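Local coordinates for putative secreted protein (Streptomyces sp. SirexAA-E, PDB 4PEY) that hydrolyses laminarin and laminarioligosaccharides from their non-reducing ends as an exo-beta-1,3-glucanase, releasing glucose and laminaribiose, at residues S47-T52 against A97-G102. The protein carries 1 engineered substitution. Residues are numbered along the deposited sequence; the frame is centred on the assembly and turned at random.
Sequences SNQFGT and AGWFDG. With BGC (beta-D-glucopyranose), chain C.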
ATOM      1  N   SER A  47       6.580  19.131  -4.532  0.73 14.67           N
ATOM      2  CA  SER A  47       7.031  19.115  -3.144  0.73 16.17           C
ATOM      3  C   SER A  47       5.870  19.329  -2.178  0.73 16.38           C
ATOM      4  O   SER A  47       6.076  19.680  -1.014  0.73 17.38           O
ATOM      5  CB  SER A  47       8.111  20.176  -2.914  0.73 17.55           C
ATOM      6  OG  SER A  47       7.631  21.467  -3.234  0.73 18.57           O
ATOM      7  N   ASN A  48       4.652  19.107  -2.662  1.00 15.44           N
ATOM      8  CA  ASN A  48       3.449  19.336  -1.854  1.00 15.41           C
ATOM      9  C   ASN A  48       3.130  18.128  -0.974  1.00 14.33           C
ATOM     10  O   ASN A  48       2.089  17.490  -1.132  1.00 15.48           O
ATOM     11  CB  ASN A  48       2.270  19.664  -2.778  1.00 15.57           C
ATOM     12  CG  ASN A  48       1.129  20.360  -2.062  1.00 17.95           C
ATOM     13  OD1 ASN A  48       1.197  20.630  -0.859  1.00 19.28           O
ATOM     14  ND2 ASN A  48       0.075  20.669  -2.808  1.00 17.91           N
ATOM     15  N   GLN A  49       4.030  17.821  -0.043  1.00 14.25           N
ATOM     16  CA  GLN A  49       3.967  16.553   0.681  1.00 13.45           C
ATOM     17  C   GLN A  49       2.721  16.436   1.565  1.00 13.65           C
ATOM     18  O   GLN A  49       2.158  15.340   1.712  1.00 14.13           O
ATOM     19  CB  GLN A  49       5.233  16.338   1.526  1.00 13.70           C
ATOM     20  CG  GLN A  49       5.186  15.015   2.289  1.00 13.63           C
ATOM     21  CD  GLN A  49       6.496  14.594   2.938  1.00 15.48           C
ATOM     22  OE1 GLN A  49       6.585  13.499   3.489  1.00 16.36           O
ATOM     23  NE2 GLN A  49       7.505  15.453   2.888  1.00 17.24           N
ATOM     24  N   PHE A  50       2.276  17.550   2.141  1.00 14.15           N
ATOM     25  CA  PHE A  50       1.161  17.491   3.086  1.00 13.87           C
ATOM     26  C   PHE A  50      -0.020  18.401   2.738  1.00 14.60           C
ATOM     27  O   PHE A  50      -0.889  18.635   3.577  1.00 17.14           O
ATOM     28  CB  PHE A  50       1.663  17.820   4.499  1.00 13.38           C
ATOM     29  CG  PHE A  50       2.651  16.822   5.037  1.00 12.13           C
ATOM     30  CD1 PHE A  50       2.246  15.525   5.348  1.00 13.49           C
ATOM     31  CD2 PHE A  50       3.982  17.174   5.241  1.00 13.26           C
ATOM     32  CE1 PHE A  50       3.148  14.600   5.850  1.00 13.57           C
ATOM     33  CE2 PHE A  50       4.893  16.247   5.742  1.00 14.61           C
ATOM     34  CZ  PHE A  50       4.477  14.964   6.049  1.00 14.64           C
ATOM     35  N   GLY A  51      -0.068  18.891   1.504  1.00 14.86           N
ATOM     36  CA  GLY A  51      -1.150  19.764   1.094  1.00 14.83           C
ATOM     37  C   GLY A  51      -2.449  19.009   0.892  1.00 14.16           C
ATOM     38  O   GLY A  51      -2.477  17.776   0.940  1.00 14.76           O
ATOM     39  N   THR A  52      -3.526  19.750   0.643  1.00 14.69           N
ATOM     40  CA  THR A  52      -4.844  19.147   0.484  1.00 14.97           C
ATOM     41  C   THR A  52      -5.280  19.025  -0.976  1.00 13.71           C
ATOM     42  O   THR A  52      -6.352  18.485  -1.259  1.00 16.52           O
ATOM     43  CB  THR A  52      -5.912  19.937   1.264  1.00 18.27           C
ATOM     44  OG1 THR A  52      -5.848  21.323   0.905  1.00 20.52           O
ATOM     45  CG2 THR A  52      -5.691  19.795   2.775  1.00 19.88           C
ATOM     46  N   ALA A  97      13.649  12.195  -7.585  1.00 15.52           N
ATOM     47  CA  ALA A  97      13.747  12.787  -6.258  1.00 14.95           C
ATOM     48  C   ALA A  97      14.466  14.140  -6.230  1.00 16.26           C
ATOM     49  O   ALA A  97      15.082  14.499  -5.227  1.00 18.12           O
ATOM     50  CB  ALA A  97      14.433  11.805  -5.315  1.00 14.29           C
ATOM     51  N   GLY A  98      14.362  14.900  -7.317  1.00 17.12           N
ATOM     52  CA  GLY A  98      15.028  16.193  -7.403  1.00 17.71           C
ATOM     53  C   GLY A  98      14.652  17.151  -6.281  1.00 17.35           C
ATOM     54  O   GLY A  98      15.503  17.877  -5.763  1.00 19.54           O
ATOM     55  N   TRP A  99      13.382  17.130  -5.879  1.00 17.82           N
ATOM     56  CA  TRP A  99      12.880  18.098  -4.903  1.00 17.19           C
ATOM     57  C   TRP A  99      13.497  17.873  -3.523  1.00 16.75           C
ATOM     58  O   TRP A  99      13.521  18.781  -2.687  1.00 18.96           O
ATOM     59  CB  TRP A  99      11.352  18.025  -4.807  1.00 17.08           C
ATOM     60  CG  TRP A  99      10.869  16.771  -4.129  1.00 16.60           C
ATOM     61  CD1 TRP A  99      10.681  15.540  -4.703  1.00 15.94           C
ATOM     62  CD2 TRP A  99      10.525  16.623  -2.743  1.00 15.98           C
ATOM     63  NE1 TRP A  99      10.235  14.641  -3.759  1.00 15.65           N
ATOM     64  CE2 TRP A  99      10.131  15.280  -2.550  1.00 15.56           C
ATOM     65  CE3 TRP A  99      10.507  17.501  -1.648  1.00 17.59           C
ATOM     66  CZ2 TRP A  99       9.733  14.787  -1.304  1.00 16.50           C
ATOM     67  CZ3 TRP A  99      10.104  17.011  -0.412  1.00 19.09           C
ATOM     68  CH2 TRP A  99       9.724  15.664  -0.251  1.00 18.19           C
ATOM     69  N   PHE A 100      13.987  16.658  -3.290  1.00 17.70           N
ATOM     70  CA  PHE A 100      14.558  16.283  -2.001  1.00 18.67           C
ATOM     71  C   PHE A 100      16.024  15.906  -2.200  1.00 19.78           C
ATOM     72  O   PHE A 100      16.564  15.061  -1.489  1.00 18.64           O
ATOM     73  CB  PHE A 100      13.757  15.128  -1.381  1.00 18.22           C
ATOM     74  CG  PHE A 100      13.849  15.037   0.128  1.00 20.68           C
ATOM     75  CD1 PHE A 100      13.864  16.176   0.917  1.00 24.41           C
ATOM     76  CD2 PHE A 100      13.872  13.799   0.755  1.00 21.03           C
ATOM     77  CE1 PHE A 100      13.932  16.079   2.305  1.00 26.00           C
ATOM     78  CE2 PHE A 100      13.943  13.693   2.141  1.00 21.60           C
ATOM     79  CZ  PHE A 100      13.968  14.831   2.917  1.00 24.40           C
ATOM     80  N   ASP A 101      16.640  16.537  -3.200  1.00 20.37           N
ATOM     81  CA  ASP A 101      18.067  16.411  -3.494  1.00 22.94           C
ATOM     82  C   ASP A 101      18.550  14.970  -3.640  1.00 19.74           C
ATOM     83  O   ASP A 101      19.618  14.604  -3.138  1.00 21.16           O
ATOM     84  CB  ASP A 101      18.882  17.117  -2.417  1.00 26.45           C
ATOM     85  CG  ASP A 101      18.595  18.609  -2.353  1.00 33.08           C
ATOM     86  OD1 ASP A 101      18.247  19.204  -3.398  1.00 34.86           O
ATOM     87  OD2 ASP A 101      18.717  19.185  -1.254  1.00 36.68           O
ATOM     88  N   GLY A 102      17.762  14.158  -4.338  1.00 17.21           N
ATOM     89  CA  GLY A 102      18.171  12.807  -4.677  1.00 16.42           C
ATOM     90  C   GLY A 102      17.754  11.744  -3.681  1.00 16.41           C
ATOM     91  O   GLY A 102      17.964  10.551  -3.917  1.00 17.01           O
TER
HETATM   92  C2  BGC C   1      16.859  15.231 -10.578  1.00 21.32           C
HETATM   93  C3  BGC C   1      16.195  16.056 -11.672  1.00 21.32           C
HETATM   94  C4  BGC C   1      15.760  17.426 -11.153  1.00 21.32           C
HETATM   95  C5  BGC C   1      16.895  18.111 -10.398  1.00 21.32           C
HETATM   96  C6  BGC C   1      16.434  19.448  -9.803  1.00 21.32           C
HETATM   97  C1  BGC C   1      17.917  16.021  -9.823  1.00 21.32           C
HETATM   98  O1  BGC C   1      18.306  15.243  -8.703  1.00 21.32           O
HETATM   99  O2  BGC C   1      17.434  14.075 -11.160  1.00 21.32           O
HETATM  100  O3  BGC C   1      15.080  15.330 -12.148  1.00 21.32           O
HETATM  101  O4  BGC C   1      15.352  18.233 -12.240  1.00 21.32           O
HETATM  102  O5  BGC C   1      17.392  17.264  -9.376  1.00 21.32           O
HETATM  103  O6  BGC C   1      15.294  19.268  -8.978  1.00 21.32           O
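The indole of Trp99 meets the loop around Ser47 and Gln49 through the benzene half of its ring, without a hydrogen bond between the segments. Ser47, in one of its two conformers, comes in obliquely with its methylene, CB lying 3.8 Å from Trp99 CE3, while its CA stands over one indole face toward the rim. Gln49 arrives at the edge: its NE2 sits near the indole plane, 3.8 Å from Trp99 CH2, and the amide is turned 78° against the ring. CG lies anti to the backbone N (chi1 -180°) and the chain stays extended beyond it, which brings the amide to the indole rim. There both polar ends of the amide are engaged, OE1 by His406 and NE2 by Gln106, so its rotation is fixed by two hydrogen bonds. The same side chain lays CG over the centre of the Phe50 ring, 3.6 Å above its plane.

In the parallel beta-helical architecture of this GH55 enzyme, the contact joins the loop between helix 34-45 and strand 55-59 to the loop between strands 87-94 and 110-113. The Trp99 loop also borders a bound glucose: Gly98 CA comes within 3.3 Å of O5 of the sugar, and Asp96 OD2 is hydrogen-bonded to the same glucose. The 97-102 turn is closed by Ala97 O, which accepts from both Phe100 N and Gly102 N. On the indole face opposite Ser47, Phe100 CB lies centrally, 3.7 Å above the plane. Asn107 OD1 accepts the indole N-H, and Phe73 packs edge-to-face with the ring.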